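Side-chain contacts in nitrogenase molybdenum-iron protein alpha chain (Clostridium pasteurianum, PDB 4WES), which forms, with the beta chain, the nitrogenase component that carries the molybdenum-iron cofactor where dinitrogen is reduced to ammonia and an [8Fe-7S] cluster shared between the chains: residues I287-D290 / G291-T295; N353-S357 / F358-S362; T108-E112 / S113-F117. All coordinates share one frame; numbering follows the deposited sequence. Where two conformers were deposited one is given.

Interaction 1: I287-D290 / G291-T295; sequences IGVD and GIVET
Ile-292 folds its side chain back over the carbonyl that its own backbone grips. The amide N of Ile-292 bonds to Gly-288 O at 2.9 Å, nearly straight at hydrogen (173°), while its CG1 and CD1 close on the same oxygen, CG1 at 3.1 Å. With CG1 anti to the carbonyl carbon (chi1 -61°), the ethyl branch runs back toward the start of the helix. One residue on, Val-293 N donates to Val-289 O at 2.9 Å, and the two valines lie side by side, pointing the same way, with Val-289 CG1 4.1 Å from Val-293 CG2 in one conformer of Val-293. The next bond of the series, Glu-294 N to Asp-290 O, follows at 3.0 Å. Gly-291 O is gripped twice: Thr-295 N and Thr-295 OG1 reach it from opposite faces of its plane, the hydroxyl at 2.8 Å. Gly-291, without a side chain, leaves Ile-287 O close to its CA, 3.9 Å away.

Further out, Ile-320 of helix 306-334 touches both valines, and Phe-493 of helix 492-507 touches Ile-292. Asn-353 bonds to Ile-287 O and weakly to Gly-291 N. The side chain of Ile-287, in one of its conformers, lies about 7 Å from the molybdenum-iron-sulfur cluster. This is the N-terminal first turn of helix 289-303, with Gly-288 at the N-cap, entered from a loop near the cofactor site.

Interaction 2: N353-S357 / F358-S362; sequences NMLKS and FGVDS
A helix C-cap joins helix 352-357 to strand 361-367, where Met-354 and Leu-355 of the last turn pack against Phe-358 and Val-360 beyond it. Met-354 and Phe-358 lie side by side and point the same way. Met-354 CG sits over the ring face of Phe-358 in a CH-pi contact, 3.7 Å from CZ, while the sulfur stands obliquely, SD 5.1 Å from the ring centroid, in a Met-aromatic contact. CG of Met-354 gets there by standing anti to its backbone N (chi1 -179°), beside the carbonyl carbon. Met-354 O also lies over a face of the Phe-358 ring, offset toward the rim, and takes the bond from Phe-358 N at 3.1 Å.

The chain then turns through Gly-359, whose positive phi (83°) suits a residue without a beta carbon. Its N donates to Lys-356 O at 2.9 Å from well above the carbonyl plane. Val-360 N reaches back to Leu-355 O, also 2.9 Å, and brings Val-360 CB to 4.1 Å from Leu-355 CB. Leu-355 CD1 extends further, to 3.8 Å from Ser-362 OG at the start of the strand.

Val-496 and Phe-499 of helix 492-507 touch both Met-354 and Phe-358, and Phe-330 meets the Phe-358 ring with the planes inclined at about 55°. Leu-341 of strand 338-343 touches Leu-355 and Ser-362. Positive-phi glycine, two bonds back into the last turn and the apolar Leu-355/Val-360 contact make this a Schellman motif, leading the helix into a strand of the mixed sheet.

Interaction 3: T108-E112 / S113-F117; sequences TDMQE and SDIVF
Asp-114 turns its carboxylate back from the first turn of helix 112-117 to the N-cap residue, Gln-111. Asp-114 OD2 accepts from Gln-111 N at 2.8 Å, almost straight at hydrogen (171°), through its anti lone pair, the one facing away from OD1. This bond, from a side chain three residues on to the N-cap amide, is one half of a capping box. CG of Asp-114 is anti to the carbonyl carbon (chi1 -58°), which lays the carboxylate beside its own backbone N and toward the turn's beginning.

The Gln-111 side chain meets this carboxylate with its aliphatic part, CB 3.7 Å from Asp-114 OD2, while its amide plane stands nearly perpendicular (86°) to the carboxylate plane. Bent at chi2, the glutamine swings its amide away from the helix; NE2 bonds to Asp-109 O at 3.1 Å, the acceptor in the amide plane but NE2 above the carbonyl plane.

On another flank, in one conformer of Met-110, Met-110 and Ile-115 cross at about a right angle, Met-110 CE 3.6 Å from Ile-115 CD1. Met-110 lies about 8 Å from the [8Fe-7S] cluster.

Lys-21 of the beta chain packs on Gln-111 and its Tyr-142 on Ile-115, while Asp-109 makes salt bridges to Arg-16 and Lys-21 of that chain. Near a helix amino end and touched by Lys-122 of helix 120-134, the Asp-114 carboxylate would probably be stabilised as an anion, and its bond to Gln-111 N ties the helix start to the entering loop.

Interactions 1 and 2 are neighbours, their centres 13 Å apart, and each is half buried, interaction 1 with two exposed residues and interaction 2 with one. The side chain of Asn-353 ties 352-357 to the beginning of helix 289-303, and helix 492-507 packs on both. Interaction 3 lies on the opposite side of the chain's centre, its own centre about 50 Å from both of theirs, at the border with the beta chain and near the iron-sulfur cluster the two chains share. Their chemistry follows their place: a helix start held mainly by backbone bonds, a glycine-turned helix end with an aromatic contact, and a more exposed helix start where a carboxylate adds to the backbone bonds.

Interaction 1: I287-D290 / G291-T295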
loop_
_atom_site.group_PDB
_atom_site.type_symbol
_atom_site.label_atom_id
_atom_site.label_comp_id
_atom_site.label_asym_id
_atom_site.label_seq_id
_atom_site.Cartn_x
_atom_site.Cartn_y
_atom_site.Cartn_z
ATOM N N ILE A 287 21.731 1.455 31.923
ATOM C CA ILE A 287 20.467 0.792 31.635
ATOM C C ILE A 287 19.744 0.457 32.950
ATOM O O ILE A 287 20.320 -0.139 33.871
ATOM C CB ILE A 287 20.722 -0.454 30.782
ATOM C CG1 ILE A 287 21.424 -0.043 29.487
ATOM C CG2 ILE A 287 19.415 -1.141 30.461
ATOM C CD1 ILE A 287 22.188 -1.130 28.778
ATOM N N GLY A 288 18.495 0.905 33.046
ATOM C CA GLY A 288 17.676 0.723 34.219
ATOM C C GLY A 288 17.804 1.847 35.200
ATOM O O GLY A 288 18.897 2.385 35.399
ATOM N N VAL A 289 16.730 2.181 35.892
ATOM C CA VAL A 289 16.791 3.278 36.876
ATOM C C VAL A 289 17.877 2.998 37.900
ATOM O O VAL A 289 18.686 3.875 38.222
ATOM C CB VAL A 289 15.440 3.440 37.598
ATOM C CG1 VAL A 289 15.534 4.450 38.728
ATOM C CG2 VAL A 289 14.358 3.898 36.628
ATOM N N ASP A 290 17.889 1.797 38.480
ATOM C CA ASP A 290 18.870 1.547 39.541
ATOM C C ASP A 290 20.296 1.627 39.012
ATOM O O ASP A 290 21.190 2.158 39.676
ATOM C CB ASP A 290 18.620 0.201 40.235
ATOM C CG ASP A 290 17.366 0.171 41.077
ATOM O OD1 ASP A 290 16.813 1.216 41.406
ATOM O OD2 ASP A 290 16.941 -0.930 41.433
ATOM N N GLY A 291 20.493 1.124 37.803
ATOM C CA GLY A 291 21.801 1.197 37.178
ATOM C C GLY A 291 22.276 2.616 36.961
ATOM O O GLY A 291 23.395 2.974 37.339
ATOM N N ILE A 292 21.422 3.418 36.363
ATOM C CA ILE A 292 21.737 4.800 36.068
ATOM C C ILE A 292 22.011 5.587 37.332
ATOM O O ILE A 292 22.996 6.354 37.405
ATOM C CB ILE A 292 20.574 5.466 35.300
ATOM C CG1 ILE A 292 20.304 4.768 33.978
ATOM C CG2 ILE A 292 20.857 6.947 35.097
ATOM C CD1 ILE A 292 18.888 4.974 33.480
ATOM N N VAL A 293 21.150 5.444 38.317
ATOM C CA VAL A 293 21.285 6.187 39.573
ATOM C C VAL A 293 22.621 5.873 40.249
ATOM O O VAL A 293 23.352 6.750 40.709
ATOM C CB VAL A 293 20.109 5.886 40.512
ATOM C CG1 VAL A 293 20.359 6.428 41.913
ATOM C CG2 VAL A 293 18.848 6.492 39.963
ATOM N N GLU A 294 22.930 4.578 40.320
ATOM C CA GLU A 294 24.198 4.132 40.936
ATOM C C GLU A 294 25.387 4.698 40.149
ATOM O O GLU A 294 26.357 5.174 40.750
ATOM C CB GLU A 294 24.276 2.603 40.994
ATOM C CG GLU A 294 25.587 2.062 41.504
ATOM C CD GLU A 294 25.566 0.552 41.685
ATOM O OE1 GLU A 294 25.075 -0.165 40.789
ATOM O OE2 GLU A 294 26.041 0.094 42.742
ATOM N N THR A 295 25.307 4.641 38.819
ATOM C CA THR A 295 26.377 5.160 37.971
ATOM C C THR A 295 26.604 6.651 38.260
ATOM O O THR A 295 27.743 7.095 38.456
ATOM C CB THR A 295 26.005 4.979 36.495
ATOM O OG1 THR A 295 25.913 3.587 36.173
ATOM C CG2 THR A 295 27.044 5.643 35.599
#

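Interaction 2: N353-S357 / F358-S362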
loop_
_atom_site.group_PDB
_atom_site.type_symbol
_atom_site.label_atom_id
_atom_site.label_comp_id
_atom_site.label_asym_id
_atom_site.label_seq_id
_atom_site.Cartn_x
_atom_site.Cartn_y
_atom_site.Cartn_z
ATOM N N ASN A 353 18.976 -5.310 36.124
ATOM C CA ASN A 353 18.403 -4.498 37.186
ATOM C C ASN A 353 17.055 -3.886 36.799
ATOM O O ASN A 353 16.191 -3.711 37.652
ATOM C CB ASN A 353 19.381 -3.427 37.687
ATOM C CG ASN A 353 19.491 -2.204 36.769
ATOM O OD1 ASN A 353 18.715 -1.261 36.875
ATOM N ND2 ASN A 353 20.445 -2.211 35.868
ATOM N N MET A 354 16.875 -3.625 35.499
ATOM C CA MET A 354 15.620 -3.086 35.011
ATOM C C MET A 354 14.529 -4.145 35.160
ATOM O O MET A 354 13.440 -3.879 35.697
ATOM C CB MET A 354 15.788 -2.627 33.568
ATOM C CG MET A 354 14.516 -2.022 33.012
ATOM S SD MET A 354 14.764 -0.813 31.732
ATOM C CE MET A 354 15.794 -1.697 30.553
ATOM N N LEU A 355 14.802 -5.367 34.714
ATOM C CA LEU A 355 13.823 -6.447 34.889
ATOM C C LEU A 355 13.478 -6.657 36.359
ATOM O O LEU A 355 12.300 -6.827 36.711
ATOM C CB LEU A 355 14.341 -7.732 34.268
ATOM C CG LEU A 355 14.446 -7.690 32.738
ATOM C CD1 LEU A 355 15.050 -8.976 32.217
ATOM C CD2 LEU A 355 13.107 -7.446 32.076
ATOM N N LYS A 356 14.494 -6.621 37.221
ATOM C CA LYS A 356 14.233 -6.841 38.635
ATOM C C LYS A 356 13.335 -5.737 39.204
ATOM O O LYS A 356 12.420 -6.025 39.977
ATOM C CB LYS A 356 15.539 -6.892 39.417
ATOM C CG LYS A 356 15.337 -7.276 40.876
ATOM C CD LYS A 356 16.647 -7.522 41.596
ATOM C CE LYS A 356 16.404 -7.851 43.068
ATOM N NZ LYS A 356 17.702 -7.828 43.792
ATOM N N SER A 357 13.564 -4.490 38.810
ATOM C CA SER A 357 12.702 -3.408 39.241
ATOM C C SER A 357 11.261 -3.559 38.778
ATOM O O SER A 357 10.335 -3.145 39.497
ATOM C CB SER A 357 13.233 -2.053 38.766
ATOM O OG SER A 357 14.452 -1.733 39.397
ATOM N N PHE A 358 11.048 -4.200 37.632
ATOM C CA PHE A 358 9.709 -4.469 37.122
ATOM C C PHE A 358 9.054 -5.695 37.804
ATOM O O PHE A 358 7.901 -6.016 37.507
ATOM C CB PHE A 358 9.744 -4.760 35.611
ATOM C CG PHE A 358 10.155 -3.606 34.705
ATOM C CD1 PHE A 358 10.415 -2.313 35.171
ATOM C CD2 PHE A 358 10.258 -3.846 33.361
ATOM C CE1 PHE A 358 10.762 -1.328 34.263
ATOM C CE2 PHE A 358 10.609 -2.873 32.468
ATOM C CZ PHE A 358 10.868 -1.602 32.920
ATOM N N GLY A 359 9.783 -6.346 38.703
ATOM C CA GLY A 359 9.274 -7.533 39.378
ATOM C C GLY A 359 9.424 -8.810 38.588
ATOM O O GLY A 359 8.760 -9.802 38.902
ATOM N N VAL A 360 10.278 -8.786 37.554
ATOM C CA VAL A 360 10.528 -9.944 36.701
ATOM C C VAL A 360 11.736 -10.702 37.254
ATOM O O VAL A 360 12.729 -10.115 37.640
ATOM C CB VAL A 360 10.763 -9.506 35.264
ATOM C CG1 VAL A 360 11.198 -10.669 34.381
ATOM C CG2 VAL A 360 9.515 -8.841 34.695
ATOM N N ASP A 361 11.610 -12.030 37.307
ATOM C CA ASP A 361 12.611 -12.911 37.864
ATOM C C ASP A 361 13.442 -13.530 36.752
ATOM O O ASP A 361 12.927 -14.356 35.975
ATOM C CB ASP A 361 11.873 -13.999 38.671
ATOM C CG ASP A 361 12.782 -15.010 39.297
ATOM O OD1 ASP A 361 14.019 -14.906 39.200
ATOM O OD2 ASP A 361 12.220 -15.947 39.939
ATOM N N SER A 362 14.720 -13.144 36.664
ATOM C CA SER A 362 15.624 -13.675 35.669
ATOM C C SER A 362 16.212 -14.999 36.107
ATOM O O SER A 362 17.016 -15.050 37.026
ATOM C CB SER A 362 16.722 -12.676 35.327
ATOM O OG SER A 362 16.152 -11.488 34.811
#

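Interaction 3: T108-E112 / S113-F117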
loop_
_atom_site.group_PDB
_atom_site.type_symbol
_atom_site.label_atom_id
_atom_site.label_comp_id
_atom_site.label_asym_id
_atom_site.label_seq_id
_atom_site.Cartn_x
_atom_site.Cartn_y
_atom_site.Cartn_z
ATOM N N THR A 108 35.777 -3.942 -1.524
ATOM C CA THR A 108 36.525 -4.235 -2.733
ATOM C C THR A 108 35.879 -5.340 -3.555
ATOM O O THR A 108 36.354 -5.624 -4.653
ATOM C CB THR A 108 37.958 -4.644 -2.396
ATOM O OG1 THR A 108 37.917 -5.746 -1.485
ATOM C CG2 THR A 108 38.735 -3.478 -1.786
ATOM N N ASP A 109 34.771 -5.937 -3.076
ATOM C CA ASP A 109 33.981 -6.844 -3.902
ATOM C C ASP A 109 34.881 -7.862 -4.632
ATOM O O ASP A 109 34.852 -7.988 -5.839
ATOM C CB ASP A 109 33.130 -6.027 -4.887
ATOM C CG ASP A 109 32.145 -6.817 -5.707
ATOM O OD1 ASP A 109 31.765 -7.957 -5.343
ATOM O OD2 ASP A 109 31.711 -6.244 -6.728
ATOM N N MET A 110 35.673 -8.584 -3.840
ATOM C CA MET A 110 36.675 -9.460 -4.414
ATOM C C MET A 110 36.030 -10.508 -5.328
ATOM O O MET A 110 34.964 -11.068 -5.022
ATOM C CB MET A 110 37.512 -10.087 -3.296
ATOM C CG MET A 110 38.441 -9.124 -2.532
ATOM S SD MET A 110 39.319 -9.831 -1.090
ATOM C CE MET A 110 39.956 -11.348 -1.765
ATOM N N GLN A 111 36.731 -10.721 -6.431
ATOM C CA GLN A 111 36.343 -11.687 -7.450
ATOM C C GLN A 111 37.371 -12.813 -7.516
ATOM O O GLN A 111 38.409 -12.767 -6.832
ATOM C CB GLN A 111 36.262 -10.969 -8.807
ATOM C CG GLN A 111 35.296 -9.814 -8.844
ATOM C CD GLN A 111 33.882 -10.296 -8.709
ATOM O OE1 GLN A 111 33.376 -11.023 -9.579
ATOM N NE2 GLN A 111 33.207 -9.900 -7.653
ATOM N N GLU A 112 37.108 -13.811 -8.349
ATOM C CA GLU A 112 38.047 -14.924 -8.435
ATOM C C GLU A 112 39.449 -14.446 -8.837
ATOM O O GLU A 112 40.464 -14.990 -8.351
ATOM C CB GLU A 112 37.531 -16.003 -9.394
ATOM C CG GLU A 112 38.368 -17.284 -9.360
ATOM C CD GLU A 112 37.745 -18.470 -10.036
ATOM O OE1 GLU A 112 37.930 -19.620 -9.552
ATOM O OE2 GLU A 112 37.094 -18.229 -11.057
ATOM N N SER A 113 39.545 -13.450 -9.717
ATOM C CA SER A 113 40.861 -12.913 -10.086
ATOM C C SER A 113 41.646 -12.412 -8.882
ATOM O O SER A 113 42.873 -12.555 -8.806
ATOM C CB SER A 113 40.726 -11.831 -11.135
ATOM O OG SER A 113 39.939 -10.746 -10.693
ATOM N N ASP A 114 40.957 -11.786 -7.924
ATOM C CA ASP A 114 41.639 -11.334 -6.726
ATOM C C ASP A 114 42.129 -12.495 -5.874
ATOM O O ASP A 114 43.198 -12.437 -5.281
ATOM C CB ASP A 114 40.683 -10.438 -5.946
ATOM C CG ASP A 114 40.221 -9.254 -6.782
ATOM O OD1 ASP A 114 41.102 -8.405 -7.150
ATOM O OD2 ASP A 114 39.006 -9.196 -7.097
ATOM N N ILE A 115 41.352 -13.572 -5.805
ATOM C CA ILE A 115 41.768 -14.739 -5.064
ATOM C C ILE A 115 42.967 -15.420 -5.702
ATOM O O ILE A 115 43.925 -15.794 -5.007
ATOM C CB ILE A 115 40.603 -15.764 -4.957
ATOM C CG1 ILE A 115 39.381 -15.164 -4.254
ATOM C CG2 ILE A 115 41.081 -17.049 -4.292
ATOM C CD1 ILE A 115 39.578 -14.822 -2.811
ATOM N N VAL A 116 42.960 -15.508 -7.030
ATOM C CA VAL A 116 44.018 -16.231 -7.747
ATOM C C VAL A 116 45.306 -15.408 -7.852
ATOM O O VAL A 116 46.398 -15.939 -7.699
ATOM C CB VAL A 116 43.518 -16.673 -9.130
ATOM C CG1 VAL A 116 44.627 -17.325 -9.967
ATOM C CG2 VAL A 116 42.359 -17.673 -8.974
ATOM N N PHE A 117 45.163 -14.105 -8.102
ATOM C CA PHE A 117 46.292 -13.256 -8.401
ATOM C C PHE A 117 46.634 -12.261 -7.317
ATOM O O PHE A 117 47.664 -11.580 -7.418
ATOM C CB PHE A 117 46.073 -12.522 -9.737
ATOM C CG PHE A 117 45.799 -13.410 -10.877
ATOM C CD1 PHE A 117 46.751 -14.339 -11.298
ATOM C CD2 PHE A 117 44.600 -13.343 -11.543
ATOM C CE1 PHE A 117 46.478 -15.164 -12.359
ATOM C CE2 PHE A 117 44.326 -14.199 -12.604
ATOM C CZ PHE A 117 45.276 -15.097 -13.035
#